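Local coordinates for 182aa long hypothetical protein (Pyrococcus horikoshii, PDB 2GAN) that is a putative acetyltransferase of the GNAT family, probably moving an acetyl group from acetyl-CoA to an acceptor that is not known, at residues K39-P42 / N43-D46; P148-A152 / Y153-Y157. All coordinates share one frame; numbering follows the deposited sequence.

Contact 1: residues K39-P42 / N43-D46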
ATOM      1  N   LYS A  39     -15.122  -6.843 -12.692  1.00 41.92           N
ATOM      2  CA  LYS A  39     -14.739  -5.981 -13.800  1.00 42.37           C
ATOM      3  C   LYS A  39     -14.737  -4.531 -13.343  1.00 41.97           C
ATOM      4  O   LYS A  39     -13.683  -3.906 -13.202  1.00 43.36           O
ATOM      5  CB  LYS A  39     -15.713  -6.157 -14.966  1.00 43.29           C
ATOM      6  CG  LYS A  39     -15.220  -5.551 -16.262  1.00 46.39           C
ATOM      7  CD  LYS A  39     -16.217  -5.745 -17.389  1.00 46.74           C
ATOM      8  CE  LYS A  39     -15.616  -5.305 -18.713  1.00 48.58           C
ATOM      9  NZ  LYS A  39     -15.121  -3.901 -18.657  1.00 49.11           N
ATOM     10  N   ARG A  40     -15.926  -3.995 -13.111  1.00 41.42           N
ATOM     11  CA  ARG A  40     -16.059  -2.623 -12.648  1.00 40.05           C
ATOM     12  C   ARG A  40     -16.318  -2.639 -11.142  1.00 36.68           C
ATOM     13  O   ARG A  40     -17.330  -3.168 -10.685  1.00 34.33           O
ATOM     14  CB  ARG A  40     -17.207  -1.920 -13.386  1.00 43.49           C
ATOM     15  CG  ARG A  40     -18.515  -2.707 -13.436  1.00 48.65           C
ATOM     16  CD  ARG A  40     -18.457  -3.840 -14.462  1.00 52.52           C
ATOM     17  NE  ARG A  40     -18.386  -3.339 -15.837  1.00 55.06           N
ATOM     18  CZ  ARG A  40     -19.420  -2.842 -16.512  1.00 56.16           C
ATOM     19  NH1 ARG A  40     -19.256  -2.410 -17.758  1.00 54.94           N
ATOM     20  NH2 ARG A  40     -20.621  -2.792 -15.949  1.00 55.69           N
ATOM     21  N   LYS A  41     -15.392  -2.069 -10.373  1.00 33.93           N
ATOM     22  CA  LYS A  41     -15.528  -2.035  -8.923  1.00 32.12           C
ATOM     23  C   LYS A  41     -16.449  -0.896  -8.483  1.00 29.53           C
ATOM     24  O   LYS A  41     -16.389   0.211  -9.018  1.00 26.72           O
ATOM     25  CB  LYS A  41     -14.143  -1.917  -8.260  1.00 33.80           C
ATOM     26  CG  LYS A  41     -13.429  -0.574  -8.411  1.00 39.09           C
ATOM     27  CD  LYS A  41     -13.773   0.393  -7.274  1.00 43.67           C
ATOM     28  CE  LYS A  41     -12.922   1.663  -7.339  1.00 46.19           C
ATOM     29  NZ  LYS A  41     -13.159   2.592  -6.191  1.00 46.70           N
ATOM     30  N   PRO A  42     -17.335  -1.167  -7.512  1.00 28.78           N
ATOM     31  CA  PRO A  42     -18.276  -0.168  -7.000  1.00 27.97           C
ATOM     32  C   PRO A  42     -17.615   0.914  -6.166  1.00 29.97           C
ATOM     33  O   PRO A  42     -16.498   0.745  -5.673  1.00 28.99           O
ATOM     34  CB  PRO A  42     -19.243  -1.005  -6.180  1.00 28.34           C
ATOM     35  CG  PRO A  42     -18.358  -2.081  -5.638  1.00 29.27           C
ATOM     36  CD  PRO A  42     -17.550  -2.468  -6.854  1.00 26.88           C
ATOM     37  N   ASN A  43     -18.319   2.028  -6.021  1.00 31.52           N
ATOM     38  CA  ASN A  43     -17.832   3.150  -5.235  1.00 33.89           C
ATOM     39  C   ASN A  43     -17.610   2.653  -3.815  1.00 33.96           C
ATOM     40  O   ASN A  43     -18.412   1.886  -3.289  1.00 34.57           O
ATOM     41  CB  ASN A  43     -18.879   4.266  -5.218  1.00 36.74           C
ATOM     42  CG  ASN A  43     -18.386   5.516  -4.522  1.00 39.57           C
ATOM     43  OD1 ASN A  43     -17.703   6.341  -5.124  1.00 43.14           O
ATOM     44  ND2 ASN A  43     -18.718   5.656  -3.244  1.00 41.84           N
ATOM     45  N   PRO A  44     -16.517   3.082  -3.176  1.00 35.19           N
ATOM     46  CA  PRO A  44     -16.205   2.667  -1.804  1.00 35.40           C
ATOM     47  C   PRO A  44     -17.283   3.001  -0.773  1.00 34.78           C
ATOM     48  O   PRO A  44     -17.333   2.394   0.291  1.00 35.75           O
ATOM     49  CB  PRO A  44     -14.875   3.373  -1.520  1.00 35.92           C
ATOM     50  CG  PRO A  44     -14.937   4.583  -2.394  1.00 38.20           C
ATOM     51  CD  PRO A  44     -15.503   4.024  -3.679  1.00 37.34           C
ATOM     52  N   ASN A  45     -18.143   3.961  -1.089  1.00 35.85           N
ATOM     53  CA  ASN A  45     -19.212   4.336  -0.173  1.00 36.57           C
ATOM     54  C   ASN A  45     -20.525   3.644  -0.539  1.00 35.58           C
ATOM     55  O   ASN A  45     -21.541   3.841   0.121  1.00 34.77           O
ATOM     56  CB  ASN A  45     -19.414   5.854  -0.177  1.00 39.69           C
ATOM     57  CG  ASN A  45     -18.159   6.615   0.208  1.00 42.56           C
ATOM     58  OD1 ASN A  45     -17.598   6.414   1.288  1.00 44.79           O
ATOM     59  ND2 ASN A  45     -17.711   7.496  -0.678  1.00 44.25           N
ATOM     60  N   ASP A  46     -20.495   2.831  -1.589  1.00 33.78           N
ATOM     61  CA  ASP A  46     -21.686   2.119  -2.049  1.00 33.46           C
ATOM     62  C   ASP A  46     -21.768   0.699  -1.487  1.00 31.99           C
ATOM     63  O   ASP A  46     -21.192  -0.232  -2.049  1.00 31.09           O
ATOM     64  CB  ASP A  46     -21.692   2.072  -3.585  1.00 34.10           C
ATOM     65  CG  ASP A  46     -22.855   1.276  -4.144  1.00 33.45           C
ATOM     66  OD1 ASP A  46     -22.817   0.958  -5.348  1.00 34.34           O
ATOM     67  OD2 ASP A  46     -23.804   0.974  -3.389  1.00 33.73           O
TER
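Lys41 and Pro44 meet within the loop that leads into helix 47-65: the ammonium atom Lys41 NZ lies 3.7 Å from Pro44 CD, a van der Waals approach to the ring. Two bends put it there, the first seating CG between the backbone N and carbonyl carbon (chi1 71°), the second turning the chain at chi2 (90°), after which the rest runs out extended. Along the backbone, Pro42 O sits 3.4 Å from Pro44 N, which has no hydrogen to give; the carbonyl is taken instead by the hydroxyl of Tyr25 on helix 14-27, a residue that Lys41 also touches. On the other flank, the ring atom Pro42 CB lies 4.2 Å from Asp46 OD1. A type I turn from Asn43 to Asp46 sets these positions, closed by Asp46 N to Asn43 O at 2.8 Å, with Pro44 in the second place, where its fixed phi fits. Asp46 then acts as N-cap of helix 47-65, OD2 accepting from Gly49 N. The side chains therefore add packing rather than polar bonds between the halves: two prolines and a turn shape the loop, while the aspartate's negative charge probably favours the helix start through its dipole.

Contact 2: residues P148-A152 / Y153-Y157. With SO4 (sulfate ion), chain G.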
ATOM      1  N   PRO A 148       0.659  -6.511  -5.260  1.00 24.87           N
ATOM      2  CA  PRO A 148       1.441  -5.274  -5.359  1.00 26.61           C
ATOM      3  C   PRO A 148       0.769  -4.084  -6.046  1.00 26.68           C
ATOM      4  O   PRO A 148       1.071  -2.938  -5.720  1.00 27.21           O
ATOM      5  CB  PRO A 148       2.728  -5.730  -6.064  1.00 25.11           C
ATOM      6  CG  PRO A 148       2.278  -6.884  -6.888  1.00 29.04           C
ATOM      7  CD  PRO A 148       1.321  -7.616  -5.979  1.00 25.50           C
ATOM      8  N   ASN A 149      -0.153  -4.332  -6.971  1.00 26.63           N
ATOM      9  CA  ASN A 149      -0.806  -3.218  -7.648  1.00 27.78           C
ATOM     10  C   ASN A 149      -1.672  -2.414  -6.673  1.00 26.94           C
ATOM     11  O   ASN A 149      -2.271  -1.408  -7.048  1.00 27.42           O
ATOM     12  CB  ASN A 149      -1.668  -3.710  -8.822  1.00 32.42           C
ATOM     13  CG  ASN A 149      -3.047  -4.163  -8.384  1.00 36.27           C
ATOM     14  OD1 ASN A 149      -3.223  -5.267  -7.871  1.00 38.59           O
ATOM     15  ND2 ASN A 149      -4.037  -3.298  -8.574  1.00 42.56           N
ATOM     16  N   LEU A 150      -1.740  -2.862  -5.421  1.00 24.13           N
ATOM     17  CA  LEU A 150      -2.526  -2.166  -4.421  1.00 22.34           C
ATOM     18  C   LEU A 150      -1.675  -1.213  -3.587  1.00 22.55           C
ATOM     19  O   LEU A 150      -2.173  -0.564  -2.661  1.00 21.39           O
ATOM     20  CB  LEU A 150      -3.247  -3.172  -3.525  1.00 20.68           C
ATOM     21  CG  LEU A 150      -4.223  -4.044  -4.334  1.00 21.21           C
ATOM     22  CD1 LEU A 150      -4.948  -5.002  -3.397  1.00 20.86           C
ATOM     23  CD2 LEU A 150      -5.241  -3.147  -5.061  1.00 17.87           C
ATOM     24  N   GLU A 151      -0.389  -1.134  -3.912  1.00 22.62           N
ATOM     25  CA  GLU A 151       0.513  -0.229  -3.202  1.00 23.46           C
ATOM     26  C   GLU A 151      -0.117   1.150  -3.310  1.00 23.19           C
ATOM     27  O   GLU A 151      -0.582   1.543  -4.379  1.00 23.79           O
ATOM     28  CB  GLU A 151       1.898  -0.241  -3.852  1.00 21.71           C
ATOM     29  CG  GLU A 151       2.951   0.623  -3.156  1.00 20.12           C
ATOM     30  CD  GLU A 151       2.905   2.084  -3.587  1.00 21.97           C
ATOM     31  OE1 GLU A 151       2.616   2.362  -4.773  1.00 22.15           O
ATOM     32  OE2 GLU A 151       3.178   2.962  -2.745  1.00 23.21           O
ATOM     33  N   ALA A 152      -0.133   1.878  -2.199  1.00 22.64           N
ATOM     34  CA  ALA A 152      -0.750   3.202  -2.126  1.00 23.64           C
ATOM     35  C   ALA A 152      -0.519   4.175  -3.283  1.00 23.77           C
ATOM     36  O   ALA A 152      -1.480   4.672  -3.874  1.00 23.17           O
ATOM     37  CB  ALA A 152      -0.365   3.868  -0.816  1.00 25.01           C
ATOM     38  N   TYR A 153       0.739   4.460  -3.612  1.00 22.68           N
ATOM     39  CA  TYR A 153       1.001   5.404  -4.686  1.00 22.05           C
ATOM     40  C   TYR A 153       0.561   4.903  -6.046  1.00 22.71           C
ATOM     41  O   TYR A 153      -0.091   5.624  -6.797  1.00 23.57           O
ATOM     42  CB  TYR A 153       2.477   5.788  -4.729  1.00 21.42           C
ATOM     43  CG  TYR A 153       2.832   6.866  -3.735  1.00 22.41           C
ATOM     44  CD1 TYR A 153       3.203   6.546  -2.430  1.00 23.43           C
ATOM     45  CD2 TYR A 153       2.744   8.213  -4.085  1.00 20.79           C
ATOM     46  CE1 TYR A 153       3.479   7.542  -1.498  1.00 26.47           C
ATOM     47  CE2 TYR A 153       3.012   9.217  -3.164  1.00 22.33           C
ATOM     48  CZ  TYR A 153       3.380   8.876  -1.870  1.00 24.70           C
ATOM     49  OH  TYR A 153       3.640   9.861  -0.946  1.00 25.62           O
ATOM     50  N   SER A 154       0.908   3.666  -6.367  1.00 21.24           N
ATOM     51  CA  SER A 154       0.522   3.128  -7.651  1.00 22.97           C
ATOM     52  C   SER A 154      -0.995   3.177  -7.807  1.00 21.21           C
ATOM     53  O   SER A 154      -1.502   3.633  -8.823  1.00 20.24           O
ATOM     54  CB  SER A 154       1.020   1.693  -7.799  1.00 24.11           C
ATOM     55  OG  SER A 154       0.808   1.253  -9.123  1.00 27.73           O
ATOM     56  N   TYR A 155      -1.710   2.722  -6.788  1.00 21.90           N
ATOM     57  CA  TYR A 155      -3.166   2.718  -6.808  1.00 24.76           C
ATOM     58  C   TYR A 155      -3.705   4.125  -7.072  1.00 25.11           C
ATOM     59  O   TYR A 155      -4.577   4.323  -7.919  1.00 24.11           O
ATOM     60  CB  TYR A 155      -3.702   2.212  -5.467  1.00 26.78           C
ATOM     61  CG  TYR A 155      -5.190   1.937  -5.453  1.00 27.13           C
ATOM     62  CD1 TYR A 155      -5.717   0.816  -6.093  1.00 28.55           C
ATOM     63  CD2 TYR A 155      -6.067   2.785  -4.771  1.00 27.36           C
ATOM     64  CE1 TYR A 155      -7.089   0.538  -6.047  1.00 28.85           C
ATOM     65  CE2 TYR A 155      -7.435   2.516  -4.722  1.00 29.84           C
ATOM     66  CZ  TYR A 155      -7.932   1.385  -5.364  1.00 28.00           C
ATOM     67  OH  TYR A 155      -9.271   1.105  -5.298  1.00 31.47           O
ATOM     68  N   TYR A 156      -3.179   5.105  -6.346  1.00 25.05           N
ATOM     69  CA  TYR A 156      -3.622   6.490  -6.514  1.00 24.34           C
ATOM     70  C   TYR A 156      -3.351   6.998  -7.933  1.00 24.12           C
ATOM     71  O   TYR A 156      -4.253   7.494  -8.619  1.00 21.12           O
ATOM     72  CB  TYR A 156      -2.901   7.395  -5.516  1.00 23.42           C
ATOM     73  CG  TYR A 156      -3.462   8.795  -5.442  1.00 24.72           C
ATOM     74  CD1 TYR A 156      -4.558   9.084  -4.624  1.00 24.92           C
ATOM     75  CD2 TYR A 156      -2.886   9.838  -6.166  1.00 24.10           C
ATOM     76  CE1 TYR A 156      -5.060  10.376  -4.522  1.00 24.73           C
ATOM     77  CE2 TYR A 156      -3.378  11.136  -6.071  1.00 26.46           C
ATOM     78  CZ  TYR A 156      -4.463  11.397  -5.245  1.00 26.16           C
ATOM     79  OH  TYR A 156      -4.940  12.679  -5.131  1.00 26.57           O
ATOM     80  N   TYR A 157      -2.100   6.873  -8.363  1.00 24.15           N
ATOM     81  CA  TYR A 157      -1.698   7.332  -9.681  1.00 26.48           C
ATOM     82  C   TYR A 157      -2.504   6.670 -10.800  1.00 30.47           C
ATOM     83  O   TYR A 157      -2.956   7.339 -11.734  1.00 29.54           O
ATOM     84  CB  TYR A 157      -0.205   7.071  -9.895  1.00 24.18           C
ATOM     85  CG  TYR A 157       0.739   7.952  -9.092  1.00 23.34           C
ATOM     86  CD1 TYR A 157       0.582   9.335  -9.067  1.00 22.66           C
ATOM     87  CD2 TYR A 157       1.853   7.408  -8.444  1.00 23.01           C
ATOM     88  CE1 TYR A 157       1.511  10.161  -8.429  1.00 20.88           C
ATOM     89  CE2 TYR A 157       2.796   8.229  -7.800  1.00 22.20           C
ATOM     90  CZ  TYR A 157       2.615   9.601  -7.805  1.00 21.78           C
ATOM     91  OH  TYR A 157       3.557  10.419  -7.231  1.00 22.70           O
TER
HETATM   92  S   SO4 G2201      -7.158  14.062  -2.745  1.00 27.31           S
HETATM   93  O1  SO4 G2201      -7.346  15.104  -3.759  1.00 25.68           O
HETATM   94  O2  SO4 G2201      -5.951  14.352  -1.946  1.00 28.90           O
HETATM   95  O3  SO4 G2201      -7.012  12.762  -3.415  1.00 27.92           O
HETATM   96  O4  SO4 G2201      -8.329  14.023  -1.849  1.00 30.11           O
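Glu151 grips the opening turn of helix 152-158 with both carboxylate oxygens. Glu151 OE1 accepts from Ser154 N at 2.7 Å, met on its syn side and 30° out of the carboxylate plane, whereas Glu151 OE2 takes Tyr153 N at 3.0 Å from above that plane, 48° out of it. Glu151 holds the N-cap position, and the bend at chi2 (-84°) turns its carboxylate back to the first-turn N-H groups. OE2 also accepts from the hydroxyl of Tyr32 of the second subunit. Regular helical bonds follow: Tyr155 N reaches Glu151 O at 2.9 Å, nearly straight, and Tyr156 N reaches Ala152 O at 3.0 Å.

The aromatic contacts fan out from this frame. Glu151 OE2 lies 3.6 Å from Tyr153 CD1, at the ring's edge, with carboxylate and ring almost coplanar; the ring also meets Tyr32 of the second subunit edge-to-face. Leu150 and Tyr155 run side by side, Leu150 CD2 standing 4.1 Å from Tyr155 CD1.

At the far end of its side chain, Tyr156 OH donates to sulfate O3 at 2.7 Å, the oxygen lying in the plane of the ring. Backbone N atoms of Gly122, Gly124 and Ser125 of the second subunit hold the same anion, in the glycine-rich loop that in GNAT enzymes binds the acetyl-CoA pyrophosphate. The sulfate probably mimics that group, which suggests that Tyr156 borders the cofactor site of the partner subunit, while the buried carboxylate of Glu151 has three donors, two in its own helix and one, Tyr32, on the second subunit.

Overall arrangement
The two contacts, in series along the chain with centres about 17 Å apart, converge on Tyr155. From contact 1 the last methylene of Lys41 packs on it, Lys41 CE lying 4.2 Å from Tyr155 OH, a hydroxyl bonded to Asn29 O in the loop after helix 14-27. Segment 39-46 thus borders helix 152-158 on the Tyr155 side, and no other chain of the assembly touches it. Contact 2 instead faces the second subunit and its sulfate-binding loop, the probable cofactor site. The sulfate is well removed from contact 1, so the loop meets the helix without joining the anion's grip.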